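Local coordinates for protein argininosuccinate lyase (PDB 6RXA) that acts as a C-N lyase of the aspartase/fumarase superfamily and probably splits argininosuccinate into fumarate and arginine, at residues V155-R160 with D265-A270; E258-S263 with K287-L292. The protein carries 2 engineered substitutions. All coordinates share one frame; numbering follows the deposited sequence.

Contact 1 of 2, residues V155-R160 with D265-A270; sequences VVYTQR and DEYQVA. With FMT (formic acid), chain C.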
loop_
_atom_site.group_PDB
_atom_site.type_symbol
_atom_site.label_atom_id
_atom_site.label_comp_id
_atom_site.label_asym_id
_atom_site.label_seq_id
_atom_site.Cartn_x
_atom_site.Cartn_y
_atom_site.Cartn_z
ATOM N N VAL A 155 -8.982 4.427 34.137
ATOM C CA VAL A 155 -9.833 3.619 33.273
ATOM C C VAL A 155 -9.063 3.159 32.041
ATOM O O VAL A 155 -8.169 3.843 31.529
ATOM C CB VAL A 155 -11.140 4.343 32.879
ATOM C CG1 VAL A 155 -11.865 4.838 34.120
ATOM C CG2 VAL A 155 -10.854 5.494 31.928
ATOM N N VAL A 156 -9.420 1.976 31.566
ATOM C CA VAL A 156 -9.066 1.513 30.232
ATOM C C VAL A 156 -10.245 1.810 29.308
ATOM O O VAL A 156 -11.409 1.829 29.733
ATOM C CB VAL A 156 -8.692 0.015 30.232
ATOM C CG1 VAL A 156 -9.905 -0.861 30.483
ATOM C CG2 VAL A 156 -8.011 -0.369 28.901
ATOM N N TYR A 157 -9.943 2.034 28.031
ATOM C CA TYR A 157 -10.923 2.365 27.006
ATOM C C TYR A 157 -11.080 1.206 26.032
ATOM O O TYR A 157 -10.125 0.480 25.742
ATOM C CB TYR A 157 -10.464 3.612 26.205
ATOM C CG TYR A 157 -10.386 4.845 27.065
ATOM C CD1 TYR A 157 -9.245 5.125 27.808
ATOM C CD2 TYR A 157 -11.473 5.703 27.170
ATOM C CE1 TYR A 157 -9.188 6.228 28.629
ATOM C CE2 TYR A 157 -11.431 6.806 27.987
ATOM C CZ TYR A 157 -10.284 7.065 28.722
ATOM O OH TYR A 157 -10.229 8.165 29.553
ATOM N N THR A 158 -12.298 1.040 25.522
ATOM C CA THR A 158 -12.523 0.300 24.289
ATOM C C THR A 158 -13.401 1.169 23.390
ATOM O O THR A 158 -14.324 1.838 23.871
ATOM C CB THR A 158 -13.175 -1.071 24.516
ATOM O OG1 THR A 158 -14.481 -0.896 25.055
ATOM C CG2 THR A 158 -12.365 -1.933 25.475
ATOM N N GLN A 159 -13.101 1.199 22.090
ATOM C CA GLN A 159 -13.867 2.040 21.163
ATOM C C GLN A 159 -13.883 3.507 21.610
ATOM O O GLN A 159 -14.847 4.234 21.371
ATOM C CB GLN A 159 -15.298 1.505 20.972
ATOM C CG GLN A 159 -15.351 0.027 20.597
ATOM C CD GLN A 159 -16.757 -0.489 20.393
ATOM O OE1 GLN A 159 -17.185 -1.409 21.078
ATOM N NE2 GLN A 159 -17.469 0.080 19.428
ATOM N N ARG A 160 -12.804 3.958 22.259
ATOM C CA ARG A 160 -12.661 5.339 22.734
ATOM C C ARG A 160 -13.742 5.718 23.743
ATOM O O ARG A 160 -14.091 6.895 23.891
ATOM C CB ARG A 160 -12.562 6.346 21.587
ATOM C CG ARG A 160 -11.323 6.140 20.736
ATOM C CD ARG A 160 -11.339 7.076 19.537
ATOM N NE ARG A 160 -10.073 7.107 18.826
ATOM C CZ ARG A 160 -9.867 7.743 17.679
ATOM N NH1 ARG A 160 -10.869 8.314 17.037
ATOM N NH2 ARG A 160 -8.637 7.801 17.171
ATOM N N ASP A 265 -6.922 18.531 26.317
ATOM C CA ASP A 265 -7.448 19.468 27.298
ATOM C C ASP A 265 -8.675 18.911 28.013
ATOM O O ASP A 265 -8.967 19.297 29.150
ATOM C CB ASP A 265 -7.808 20.782 26.597
ATOM C CG ASP A 265 -6.601 21.469 25.988
ATOM O OD1 ASP A 265 -5.531 21.438 26.618
ATOM O OD2 ASP A 265 -6.723 22.056 24.901
ATOM N N GLU A 266 -9.403 18.015 27.362
ATOM C CA GLU A 266 -10.645 17.470 27.887
ATOM C C GLU A 266 -10.438 16.244 28.762
ATOM O O GLU A 266 -11.086 16.130 29.818
ATOM C CB GLU A 266 -11.551 17.126 26.703
ATOM C CG GLU A 266 -12.021 18.344 25.904
ATOM C CD GLU A 266 -11.007 18.879 24.912
ATOM O OE1 GLU A 266 -9.983 18.208 24.658
ATOM O OE2 GLU A 266 -11.265 19.980 24.381
ATOM N N TYR A 267 -9.585 15.302 28.364
ATOM C CA TYR A 267 -9.301 14.186 29.257
ATOM C C TYR A 267 -8.458 14.659 30.434
ATOM O O TYR A 267 -8.797 14.416 31.596
ATOM C CB TYR A 267 -8.500 13.092 28.569
ATOM C CG TYR A 267 -9.155 12.131 27.587
ATOM C CD1 TYR A 267 -9.925 12.580 26.512
ATOM C CD2 TYR A 267 -8.904 10.764 27.674
ATOM C CE1 TYR A 267 -10.447 11.698 25.586
ATOM C CE2 TYR A 267 -9.430 9.877 26.746
ATOM C CZ TYR A 267 -10.190 10.353 25.701
ATOM O OH TYR A 267 -10.683 9.490 24.754
ATOM N N GLN A 268 -7.326 15.307 30.129
ATOM C CA GLN A 268 -6.373 15.827 31.108
ATOM C C GLN A 268 -6.024 14.805 32.188
ATOM O O GLN A 268 -5.882 15.138 33.369
ATOM C CB GLN A 268 -6.785 17.187 31.678
ATOM C CG GLN A 268 -8.213 17.339 32.092
ATOM C CD GLN A 268 -8.504 18.746 32.585
ATOM O OE1 GLN A 268 -7.610 19.592 32.652
ATOM N NE2 GLN A 268 -9.758 19.004 32.929
ATOM N N VAL A 269 -5.801 13.558 31.775
ATOM C CA VAL A 269 -5.338 12.548 32.725
ATOM C C VAL A 269 -3.840 12.289 32.647
ATOM O O VAL A 269 -3.307 11.564 33.501
ATOM C CB VAL A 269 -6.119 11.222 32.630
ATOM C CG1 VAL A 269 -7.577 11.450 33.035
ATOM C CG2 VAL A 269 -5.982 10.661 31.242
ATOM N N ALA A 270 -3.144 12.850 31.662
ATOM C CA ALA A 270 -1.698 12.817 31.649
ATOM C C ALA A 270 -1.213 14.095 30.984
ATOM O O ALA A 270 -1.948 14.756 30.246
ATOM C CB ALA A 270 -1.126 11.607 30.904
HETATM C C FMT C . -17.074 -2.934 24.118
HETATM O O1 FMT C . -17.722 -1.979 24.573
HETATM O O2 FMT C . -15.833 -2.997 24.167
#

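Contact 2 of 2, residues E258-S263 with K287-L292; sequences EIQLWS and KNPMSL. Engineered in segment 287-292: Met290 (natural residue Asp). With FMT (formic acid), chain B.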
loop_
_atom_site.group_PDB
_atom_site.type_symbol
_atom_site.label_atom_id
_atom_site.label_comp_id
_atom_site.label_asym_id
_atom_site.label_seq_id
_atom_site.Cartn_x
_atom_site.Cartn_y
_atom_site.Cartn_z
ATOM N N GLU A 258 -2.790 7.000 22.046
ATOM C CA GLU A 258 -3.386 6.832 23.368
ATOM C C GLU A 258 -2.979 7.970 24.288
ATOM O O GLU A 258 -3.821 8.578 24.960
ATOM C CB GLU A 258 -2.927 5.507 23.978
ATOM C CG GLU A 258 -3.744 5.093 25.195
ATOM C CD GLU A 258 -4.847 4.112 24.848
ATOM O OE1 GLU A 258 -4.525 3.071 24.228
ATOM O OE2 GLU A 258 -6.030 4.380 25.207
ATOM N N ILE A 259 -1.679 8.266 24.324
ATOM C CA ILE A 259 -1.148 9.330 25.176
ATOM C C ILE A 259 -1.657 10.689 24.707
ATOM O O ILE A 259 -1.949 11.570 25.520
ATOM C CB ILE A 259 0.390 9.265 25.229
ATOM C CG1 ILE A 259 0.840 7.968 25.910
ATOM C CG2 ILE A 259 0.936 10.482 25.958
ATOM C CD1 ILE A 259 2.344 7.730 25.866
ATOM N N GLN A 260 -1.763 10.885 23.399
ATOM C CA GLN A 260 -2.312 12.135 22.887
ATOM C C GLN A 260 -3.740 12.353 23.381
ATOM O O GLN A 260 -4.113 13.477 23.731
ATOM C CB GLN A 260 -2.244 12.158 21.365
ATOM C CG GLN A 260 -2.423 13.549 20.795
ATOM C CD GLN A 260 -2.226 13.617 19.300
ATOM O OE1 GLN A 260 -2.178 12.588 18.610
ATOM N NE2 GLN A 260 -2.152 14.835 18.773
ATOM N N LEU A 261 -4.557 11.294 23.417
ATOM C CA LEU A 261 -5.909 11.448 23.947
ATOM C C LEU A 261 -5.883 11.694 25.454
ATOM O O LEU A 261 -6.576 12.590 25.951
ATOM C CB LEU A 261 -6.782 10.244 23.574
ATOM C CG LEU A 261 -7.044 10.045 22.083
ATOM C CD1 LEU A 261 -8.128 8.962 21.865
ATOM C CD2 LEU A 261 -7.463 11.346 21.397
ATOM N N TRP A 262 -5.074 10.936 26.200
ATOM C CA TRP A 262 -4.963 11.164 27.637
ATOM C C TRP A 262 -4.597 12.608 27.971
ATOM O O TRP A 262 -5.025 13.148 29.004
ATOM C CB TRP A 262 -3.862 10.289 28.235
ATOM C CG TRP A 262 -4.108 8.826 28.335
ATOM C CD1 TRP A 262 -5.288 8.149 28.182
ATOM C CD2 TRP A 262 -3.116 7.850 28.632
ATOM N NE1 TRP A 262 -5.076 6.793 28.371
ATOM C CE2 TRP A 262 -3.747 6.591 28.650
ATOM C CE3 TRP A 262 -1.743 7.924 28.907
ATOM C CZ2 TRP A 262 -3.047 5.410 28.913
ATOM C CZ3 TRP A 262 -1.051 6.754 29.155
ATOM C CH2 TRP A 262 -1.704 5.513 29.153
ATOM N N SER A 263 -3.799 13.243 27.117
ATOM C CA SER A 263 -3.279 14.580 27.358
ATOM C C SER A 263 -4.050 15.670 26.624
ATOM O O SER A 263 -3.611 16.825 26.633
ATOM C CB SER A 263 -1.781 14.646 27.053
ATOM O OG SER A 263 -1.479 14.317 25.699
ATOM N N LYS A 287 0.171 23.742 24.355
ATOM C CA LYS A 287 1.228 22.803 24.720
ATOM C C LYS A 287 1.011 21.625 23.778
ATOM O O LYS A 287 0.160 20.767 24.037
ATOM C CB LYS A 287 1.150 22.413 26.186
ATOM C CG LYS A 287 2.270 21.461 26.572
ATOM C CD LYS A 287 2.357 21.234 28.062
ATOM C CE LYS A 287 3.345 20.120 28.362
ATOM N NZ LYS A 287 3.824 20.136 29.792
ATOM N N ASN A 288 1.750 21.594 22.674
ATOM C CA ASN A 288 1.412 20.721 21.552
ATOM C C ASN A 288 2.185 19.405 21.626
ATOM O O ASN A 288 3.389 19.401 21.900
ATOM C CB ASN A 288 1.748 21.394 20.234
ATOM C CG ASN A 288 0.726 22.419 19.830
ATOM O OD1 ASN A 288 -0.460 22.284 20.127
ATOM N ND2 ASN A 288 1.176 23.435 19.119
ATOM N N PRO A 289 1.502 18.293 21.326
ATOM C CA PRO A 289 2.139 16.961 21.387
ATOM C C PRO A 289 2.937 16.646 20.126
ATOM O O PRO A 289 2.699 15.660 19.425
ATOM C CB PRO A 289 0.932 16.036 21.579
ATOM C CG PRO A 289 -0.172 16.736 20.801
ATOM C CD PRO A 289 0.055 18.206 21.049
ATOM N N MET A 290 3.908 17.506 19.833
ATOM C CA MET A 290 4.670 17.388 18.600
ATOM C C MET A 290 5.504 16.115 18.567
ATOM O O MET A 290 5.684 15.526 17.492
ATOM C CB MET A 290 5.545 18.631 18.464
ATOM C CG MET A 290 6.265 18.735 17.158
ATOM S SD MET A 290 5.169 18.810 15.729
ATOM C CE MET A 290 6.024 20.049 14.743
ATOM N N SER A 291 6.008 15.668 19.719
ATOM C CA SER A 291 6.751 14.418 19.775
ATOM C C SER A 291 5.867 13.258 19.355
ATOM O O SER A 291 6.296 12.370 18.605
ATOM C CB SER A 291 7.283 14.193 21.189
ATOM O OG SER A 291 6.247 14.267 22.161
ATOM N N LEU A 292 4.621 13.250 19.835
ATOM C CA LEU A 292 3.698 12.170 19.501
ATOM C C LEU A 292 3.322 12.201 18.027
ATOM O O LEU A 292 3.305 11.156 17.363
ATOM C CB LEU A 292 2.450 12.296 20.377
ATOM C CG LEU A 292 2.646 12.348 21.896
ATOM C CD1 LEU A 292 1.304 12.472 22.628
ATOM C CD2 LEU A 292 3.453 11.157 22.387
HETATM C C FMT B . -0.760 24.841 16.252
HETATM O O1 FMT B . -0.859 24.803 17.489
HETATM O O2 FMT B . -1.685 24.516 15.487
#

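Contact 1 of 2, residues V155-R160 with D265-A270
Tyr157 and Tyr267 meet side by side, and their rings make up nearly all of this contact. Tyr157 lies near the end of the first strand of a β-hairpin, strands 153-158 and 161-167. Tyr267 comes from the loop that follows helix 236-262. The hydroxyl end of Tyr157 lies against CE2 and CD2 of its partner: Tyr157 OH is 3.4 Å from Tyr267 CE2 and 3.5 Å from Tyr267 CD2. Tyr157 CZ is also 3.5 Å from Tyr267 CE2. The side chains come from opposite sides and pass alongside one another. Their ring planes are inclined at 39° and their centroids lie 5.5 Å apart, so this is an oblique aromatic pair rather than a stack. Tyr157 CG stands beside the backbone N and anti to the carbonyl carbon (chi1 -64°), which sends the ring across to the loop. Tyr157 OH is hydrogen-bonded to Glu266 of the second subunit, and Glu266 of this chain is held by Tyr157 of that subunit in return. Further out, Tyr359 and Thr264 bond the backbone of Tyr267, and Leu261 packs on its side chain. The hairpin turns at Gln159 and Arg160, both with left-handed helical backbone angles. Arg160 forms a salt bridge with Glu317 of the third subunit. Next to the turn is Thr158, seen to bind fumarate in this protein; here Thr158 OG1 donates a 2.7 Å hydrogen bond to O2 of the formate.

Contact 2 of 2, residues E258-S263 with K287-L292
Gln260 runs from Leu292 to Pro289 along its length. Its CB lies 3.8 Å from Leu292 CD1. Its CG is anti to the backbone N (chi1 -164°), and the extended chain beyond it crosses the proline side chain at about a right angle. Gln260 CG is 3.9 Å from Pro289 CG. At the tip, Gln260 NE2 is 3.4 Å from Pro289 CG. This nitrogen also hydrogen-bonds Glu293 and the backbone O of Gln159 of the second subunit. Leu292 CD1 sits against the helix backbone too, and meets Ile259 CG2 at 3.9 Å. The contact joins the C-terminal end of helix 236-262 to the start of helix 290-301, where Pro289 is the N-cap and the centre of an inverse gamma turn. Just before it runs the SSxMPxKxN signature of the superfamily, which ends at Asn288. Asn288 ND2 donates a 2.9 Å bond to formate O1, with an N-H...O angle of 151°. Asn288 OD1 is bonded to Lys286 NZ, and both residues are seen to bind fumarate and succinate in this protein. A leucine in place of this asparagine would probably leave the formate oxygen without this donor and Lys286 without a partner that steadies its amine. Engineered Met290 points away and packs on Phe22 and Tyr26. Just past helix 236-262, Ser263 OG donates a 2.8 Å bond to Ile259 O; Ser263 N approaches from the opposite carbonyl face.

Overall arrangement
From the N terminus, the chain first passes the hairpin strand of 155-160. It then runs through helix 168-193 and on to helix 236-262, whose last turn and first residue beyond make up 258-263. The loop 265-270 follows at once and returns to the hairpin, so contact 1 closes a long, largely helical loop. The chain then goes through the signature, which runs into 287-292, and contact 2 closes a short, helix-free loop. The two closures cross, because 258-263 lies inside the first loop and 287-292 beyond its end. Their centres are about 12 Å apart, and the backbone of Val269 probably hydrogen-bonds that of Trp262. Together they tie hairpin, helix end and signature beside the second subunit.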